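Side-chain contacts in protoporphyrinogen oxidase (Exiguobacterium sibiricum, PDB 3LOV), which probably oxidises coproporphyrinogen III to coproporphyrin III with FAD and molecular oxygen, a step of coproporphyrin-dependent heme b biosynthesis: residues L133-S138 with S200-M205; A18-A23 with L30-L35. One frame throughout, in Å; residues are numbered along the deposited sequence.

Contact 1. Residues L133-S138 with S200-M205; sequences LLLHPS and SLFEGM
Leu134 and Phe202 carry the apolar part of this contact, their CA atoms 5.3 Å apart and their side chains crossing at about a right angle. Leu134 CD2 meets the root of the phenylalanine, 3.7 Å from Phe202 CB, while Leu134 CB and CD1 both approach Phe202 CD1. With CG anti to the backbone N (chi1 178°), Phe202 extends its ring past Leu134 to Leu135, whose CD2 comes within 3.6 Å of Phe202 CE2; those two side chains run alongside each other and point the same way. Pro137 adds a looser touch, its CG 4.0 Å from Ser200 CB.

The polar part is water-mediated, no direct hydrogen bond spanning the segments. Leu134 O, a carbonyl of the last helical turn, accepts from two waters. One, 2.8 Å from Leu134 O, accepts in turn from Phe202 N; the other lies 2.9 Å from Leu134 O and is hydrogen-bonded to Ser200 OG. Ser200 is the N-cap of helix 201-207, and its OG also takes a weak capping bond from Glu203 N (3.4 Å, 158°). Both bridges thus link the C-terminal end of helix 124-135 to the start of helix 201-207.

Around this junction, Leu113 of helix 113-116 touches Leu134, Leu135 and Phe202, Leu158 of helix 150-158 packs on Leu134 and Leu201, and on strand 109-110 Pro110 touches Leu134 and Ile109 touches Leu201 and Met205.

Contact 2. Residues A18-A23 with L30-L35; sequences AAAYYA and LNITLL
Ile32 reaches from strand 31-35 to Ala23 and Ala20 on helix 14-26, packing together the helix and second strand of a beta-alpha-beta unit. This unit, strand 6-10, helix 14-26 and strand 31-35, belongs to the Rossmann-type FAD-binding fold. A Gly11, Gly13, Gly16 pattern running from the end of the first strand into the first turn of the helix fits that assignment, and Leu35, at the strand's far end, touches FAD.

In the tight part, Ile32 CD1 sits against Ala23, 3.8 Å from both its CB and its C. The other branch of Ile32 is less close, with Ile32 CG2 4.5 Å from Ala20 CB. The torsions separate these roles: CG1 stands anti to the carbonyl carbon (chi1 -61°) and, with chi2 at 156°, extends to place CD1 against the helix, whereas CG2 lies anti to the backbone N. Ala20 and Ala23, three residues apart, both direct their CB atoms toward the strand. Even so, the closest CA atoms, those of Ala20 and Ile32, are 7.2 Å apart, and no hydrogen bond crosses. Leu34 also points at the helix, but its CD1 stays 4.5 Å from Ala20 CB.

The helix flank facing away from the strand is more open. There Tyr21 and Tyr22 are partly exposed, packing against helix 68-75, and Tyr21 also makes a cation-pi contact with Arg25. The two rings meet edge to face, Tyr21 CD2 standing 3.7 Å above the Tyr22 ring plane, offset toward its rim.

From the N terminus, the chain reaches contact 2 first: helix 14-26 turns back into strand 31-35, and residues 18-23 meet 30-35 across a short connection of six residues. Contact 1 closes a much longer loop, with 61 residues between 133-138 and 200-205, of which 32 are helical and none is strand. Since contact 2 is complete before contact 1 opens, the two are in series and neither nest nor cross. Their centres lie about 50 Å apart on opposite sides of the chain's centre, and their nearest atoms remain about 30 Å apart. Contact 2 ties helix to sheet in the FAD-binding Rossmann-type part of the fold; contact 1 joins two helix ends in a distant helical region.

Contact 1. Residues L133-S138 with S200-M205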
loop_
_atom_site.group_PDB
_atom_site.type_symbol
_atom_site.label_atom_id
_atom_site.label_comp_id
_atom_site.label_asym_id
_atom_site.label_seq_id
_atom_site.Cartn_x
_atom_site.Cartn_y
_atom_site.Cartn_z
ATOM N N LEU A 133 -29.103 -15.589 1.131
ATOM C CA LEU A 133 -27.940 -16.047 0.346
ATOM C C LEU A 133 -26.955 -16.835 1.250
ATOM O O LEU A 133 -26.496 -17.890 0.857
ATOM C CB LEU A 133 -27.241 -14.871 -0.374
ATOM C CG LEU A 133 -27.946 -14.185 -1.575
ATOM C CD1 LEU A 133 -27.257 -12.870 -1.962
ATOM C CD2 LEU A 133 -27.974 -15.084 -2.777
ATOM N N LEU A 134 -26.695 -16.341 2.473
ATOM C CA LEU A 134 -25.729 -16.977 3.372
ATOM C C LEU A 134 -26.209 -18.332 3.923
ATOM O O LEU A 134 -25.436 -19.313 3.886
ATOM C CB LEU A 134 -25.298 -16.037 4.499
ATOM C CG LEU A 134 -24.432 -14.821 4.093
ATOM C CD1 LEU A 134 -24.306 -13.910 5.268
ATOM C CD2 LEU A 134 -23.025 -15.237 3.591
ATOM N N LEU A 135 -27.473 -18.389 4.381
ATOM C CA LEU A 135 -28.043 -19.614 4.958
ATOM C C LEU A 135 -28.529 -20.621 3.958
ATOM O O LEU A 135 -28.640 -21.806 4.312
ATOM C CB LEU A 135 -29.209 -19.306 5.894
ATOM C CG LEU A 135 -28.812 -18.555 7.157
ATOM C CD1 LEU A 135 -30.081 -18.122 7.882
ATOM C CD2 LEU A 135 -27.898 -19.414 8.034
ATOM N N HIS A 136 -28.826 -20.163 2.733
ATOM C CA HIS A 136 -29.385 -21.020 1.689
ATOM C C HIS A 136 -28.652 -20.871 0.356
ATOM O O HIS A 136 -29.278 -20.594 -0.712
ATOM C CB HIS A 136 -30.893 -20.733 1.507
ATOM C CG HIS A 136 -31.668 -20.794 2.781
ATOM N ND1 HIS A 136 -32.154 -21.973 3.301
ATOM C CD2 HIS A 136 -32.007 -19.828 3.661
ATOM C CE1 HIS A 136 -32.789 -21.723 4.426
ATOM N NE2 HIS A 136 -32.711 -20.429 4.673
ATOM N N PRO A 137 -27.327 -21.073 0.386
ATOM C CA PRO A 137 -26.540 -20.859 -0.824
ATOM C C PRO A 137 -27.009 -21.766 -1.971
ATOM O O PRO A 137 -27.401 -22.916 -1.748
ATOM C CB PRO A 137 -25.112 -21.220 -0.380
ATOM C CG PRO A 137 -25.314 -22.177 0.813
ATOM C CD PRO A 137 -26.494 -21.573 1.505
ATOM N N SER A 138 -26.973 -21.234 -3.188
ATOM C CA SER A 138 -27.394 -21.957 -4.368
ATOM C C SER A 138 -26.483 -23.131 -4.628
ATOM O O SER A 138 -25.248 -23.037 -4.503
ATOM C CB SER A 138 -27.361 -21.026 -5.588
ATOM O OG SER A 138 -27.688 -21.728 -6.766
ATOM N N SER A 200 -19.735 -23.899 2.548
ATOM C CA SER A 200 -20.436 -22.670 2.161
ATOM C C SER A 200 -19.611 -21.473 2.619
ATOM O O SER A 200 -18.861 -21.595 3.586
ATOM C CB SER A 200 -21.854 -22.648 2.801
ATOM O OG SER A 200 -21.800 -22.465 4.204
ATOM N N LEU A 201 -19.759 -20.314 1.961
ATOM C CA LEU A 201 -19.005 -19.126 2.350
ATOM C C LEU A 201 -19.283 -18.643 3.772
ATOM O O LEU A 201 -18.342 -18.289 4.519
ATOM C CB LEU A 201 -19.225 -17.975 1.348
ATOM C CG LEU A 201 -18.421 -16.701 1.725
ATOM C CD1 LEU A 201 -16.930 -16.991 1.825
ATOM C CD2 LEU A 201 -18.670 -15.559 0.721
ATOM N N PHE A 202 -20.567 -18.597 4.144
ATOM C CA PHE A 202 -20.993 -18.227 5.502
ATOM C C PHE A 202 -20.330 -19.092 6.594
ATOM O O PHE A 202 -19.815 -18.573 7.572
ATOM C CB PHE A 202 -22.506 -18.373 5.575
ATOM C CG PHE A 202 -23.112 -18.088 6.918
ATOM C CD1 PHE A 202 -23.046 -16.820 7.471
ATOM C CD2 PHE A 202 -23.835 -19.068 7.589
ATOM C CE1 PHE A 202 -23.656 -16.542 8.690
ATOM C CE2 PHE A 202 -24.460 -18.798 8.809
ATOM C CZ PHE A 202 -24.367 -17.538 9.362
ATOM N N GLU A 203 -20.308 -20.404 6.408
ATOM C CA GLU A 203 -19.660 -21.290 7.400
ATOM C C GLU A 203 -18.133 -21.270 7.282
ATOM O O GLU A 203 -17.415 -21.551 8.246
ATOM C CB GLU A 203 -20.196 -22.713 7.294
ATOM C CG GLU A 203 -21.708 -22.859 7.669
ATOM C CD GLU A 203 -22.064 -22.698 9.152
ATOM O OE1 GLU A 203 -21.167 -22.518 9.997
ATOM O OE2 GLU A 203 -23.280 -22.775 9.474
ATOM N N GLY A 204 -17.630 -20.905 6.118
ATOM C CA GLY A 204 -16.195 -20.700 5.970
ATOM C C GLY A 204 -15.722 -19.503 6.772
ATOM O O GLY A 204 -14.717 -19.581 7.486
HETATM N N MSE A 205 -16.436 -18.388 6.662
HETATM C CA MSE A 205 -16.095 -17.194 7.463
HETATM C C MSE A 205 -16.303 -17.429 8.950
HETATM O O MSE A 205 -15.644 -16.797 9.780
HETATM C CB MSE A 205 -16.904 -15.970 7.036
HETATM C CG MSE A 205 -16.762 -15.594 5.581
HETATM SE SE MSE A 205 -14.894 -15.458 5.032
HETATM C CE MSE A 205 -14.358 -13.997 6.178
HETATM O O HOH W 1 -23.011 -19.266 2.511
HETATM O O HOH W 2 -24.480 -21.778 5.015
#

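Contact 2. Residues A18-A23 with L30-L35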
loop_
_atom_site.group_PDB
_atom_site.type_symbol
_atom_site.label_atom_id
_atom_site.label_comp_id
_atom_site.label_asym_id
_atom_site.label_seq_id
_atom_site.Cartn_x
_atom_site.Cartn_y
_atom_site.Cartn_z
ATOM N N ALA A 18 16.512 -1.407 1.192
ATOM C CA ALA A 18 16.497 -2.810 1.583
ATOM C C ALA A 18 17.367 -3.655 0.662
ATOM O O ALA A 18 18.077 -4.565 1.113
ATOM C CB ALA A 18 15.085 -3.361 1.592
ATOM N N ALA A 19 17.310 -3.383 -0.627
ATOM C CA ALA A 19 18.155 -4.136 -1.524
ATOM C C ALA A 19 19.656 -3.938 -1.140
ATOM O O ALA A 19 20.421 -4.874 -1.180
ATOM C CB ALA A 19 17.902 -3.747 -2.992
ATOM N N ALA A 20 20.062 -2.734 -0.767
ATOM C CA ALA A 20 21.490 -2.493 -0.537
ATOM C C ALA A 20 21.910 -3.257 0.720
ATOM O O ALA A 20 23.016 -3.814 0.757
ATOM C CB ALA A 20 21.781 -1.031 -0.383
ATOM N N TYR A 21 21.014 -3.255 1.721
ATOM C CA TYR A 21 21.226 -3.883 3.023
ATOM C C TYR A 21 21.464 -5.347 2.799
ATOM O O TYR A 21 22.434 -5.917 3.307
ATOM C CB TYR A 21 20.003 -3.694 3.949
ATOM C CG TYR A 21 20.128 -4.460 5.262
ATOM C CD1 TYR A 21 20.840 -3.940 6.340
ATOM C CD2 TYR A 21 19.547 -5.721 5.412
ATOM C CE1 TYR A 21 20.977 -4.673 7.526
ATOM C CE2 TYR A 21 19.685 -6.438 6.563
ATOM C CZ TYR A 21 20.388 -5.902 7.628
ATOM O OH TYR A 21 20.530 -6.627 8.780
ATOM N N TYR A 22 20.565 -5.970 2.049
ATOM C CA TYR A 22 20.673 -7.394 1.814
ATOM C C TYR A 22 21.854 -7.705 0.895
ATOM O O TYR A 22 22.468 -8.752 1.043
ATOM C CB TYR A 22 19.393 -7.970 1.205
ATOM C CG TYR A 22 18.195 -7.946 2.113
ATOM C CD1 TYR A 22 18.224 -8.586 3.340
ATOM C CD2 TYR A 22 17.013 -7.303 1.728
ATOM C CE1 TYR A 22 17.119 -8.574 4.188
ATOM C CE2 TYR A 22 15.888 -7.275 2.573
ATOM C CZ TYR A 22 15.967 -7.906 3.810
ATOM O OH TYR A 22 14.889 -7.897 4.658
ATOM N N ALA A 23 22.143 -6.826 -0.074
ATOM C CA ALA A 23 23.265 -7.038 -0.984
ATOM C C ALA A 23 24.575 -6.972 -0.217
ATOM O O ALA A 23 25.495 -7.729 -0.535
ATOM C CB ALA A 23 23.286 -6.001 -2.214
ATOM N N LEU A 30 31.243 -7.788 -3.652
ATOM C CA LEU A 30 30.637 -6.961 -4.701
ATOM C C LEU A 30 30.483 -5.487 -4.315
ATOM O O LEU A 30 29.961 -5.143 -3.248
ATOM C CB LEU A 30 29.256 -7.507 -5.057
ATOM C CG LEU A 30 28.666 -7.119 -6.413
ATOM C CD1 LEU A 30 29.375 -7.907 -7.491
ATOM C CD2 LEU A 30 27.149 -7.383 -6.406
ATOM N N ASN A 31 30.899 -4.627 -5.236
ATOM C CA ASN A 31 30.770 -3.179 -5.114
ATOM C C ASN A 31 29.316 -2.748 -5.331
ATOM O O ASN A 31 28.686 -3.237 -6.273
ATOM C CB ASN A 31 31.666 -2.513 -6.176
ATOM C CG ASN A 31 33.139 -2.984 -6.079
ATOM O OD1 ASN A 31 33.901 -2.471 -5.234
ATOM N ND2 ASN A 31 33.514 -4.011 -6.893
ATOM N N ILE A 32 28.817 -1.814 -4.504
ATOM C CA ILE A 32 27.367 -1.452 -4.505
ATOM C C ILE A 32 27.234 0.041 -4.581
ATOM O O ILE A 32 27.785 0.749 -3.744
ATOM C CB ILE A 32 26.629 -1.968 -3.252
ATOM C CG1 ILE A 32 26.712 -3.503 -3.196
ATOM C CG2 ILE A 32 25.149 -1.494 -3.268
ATOM C CD1 ILE A 32 26.562 -4.117 -1.818
ATOM N N THR A 33 26.584 0.521 -5.640
ATOM C CA THR A 33 26.250 1.934 -5.770
ATOM C C THR A 33 24.738 2.072 -5.900
ATOM O O THR A 33 24.094 1.250 -6.572
ATOM C CB THR A 33 26.956 2.559 -6.981
ATOM O OG1 THR A 33 28.375 2.387 -6.844
ATOM C CG2 THR A 33 26.616 4.068 -7.120
ATOM N N LEU A 34 24.178 3.069 -5.223
ATOM C CA LEU A 34 22.737 3.345 -5.294
ATOM C C LEU A 34 22.516 4.750 -5.820
ATOM O O LEU A 34 22.981 5.737 -5.218
ATOM C CB LEU A 34 22.068 3.190 -3.937
ATOM C CG LEU A 34 20.534 3.249 -3.921
ATOM C CD1 LEU A 34 19.943 2.289 -2.864
ATOM C CD2 LEU A 34 20.015 4.680 -3.755
ATOM N N LEU A 35 21.794 4.817 -6.938
ATOM C CA LEU A 35 21.396 6.078 -7.581
ATOM C C LEU A 35 19.955 6.466 -7.215
ATOM O O LEU A 35 18.984 5.728 -7.508
ATOM C CB LEU A 35 21.512 5.924 -9.094
ATOM C CG LEU A 35 22.864 5.442 -9.691
ATOM C CD1 LEU A 35 22.817 5.313 -11.261
ATOM C CD2 LEU A 35 23.966 6.379 -9.262
#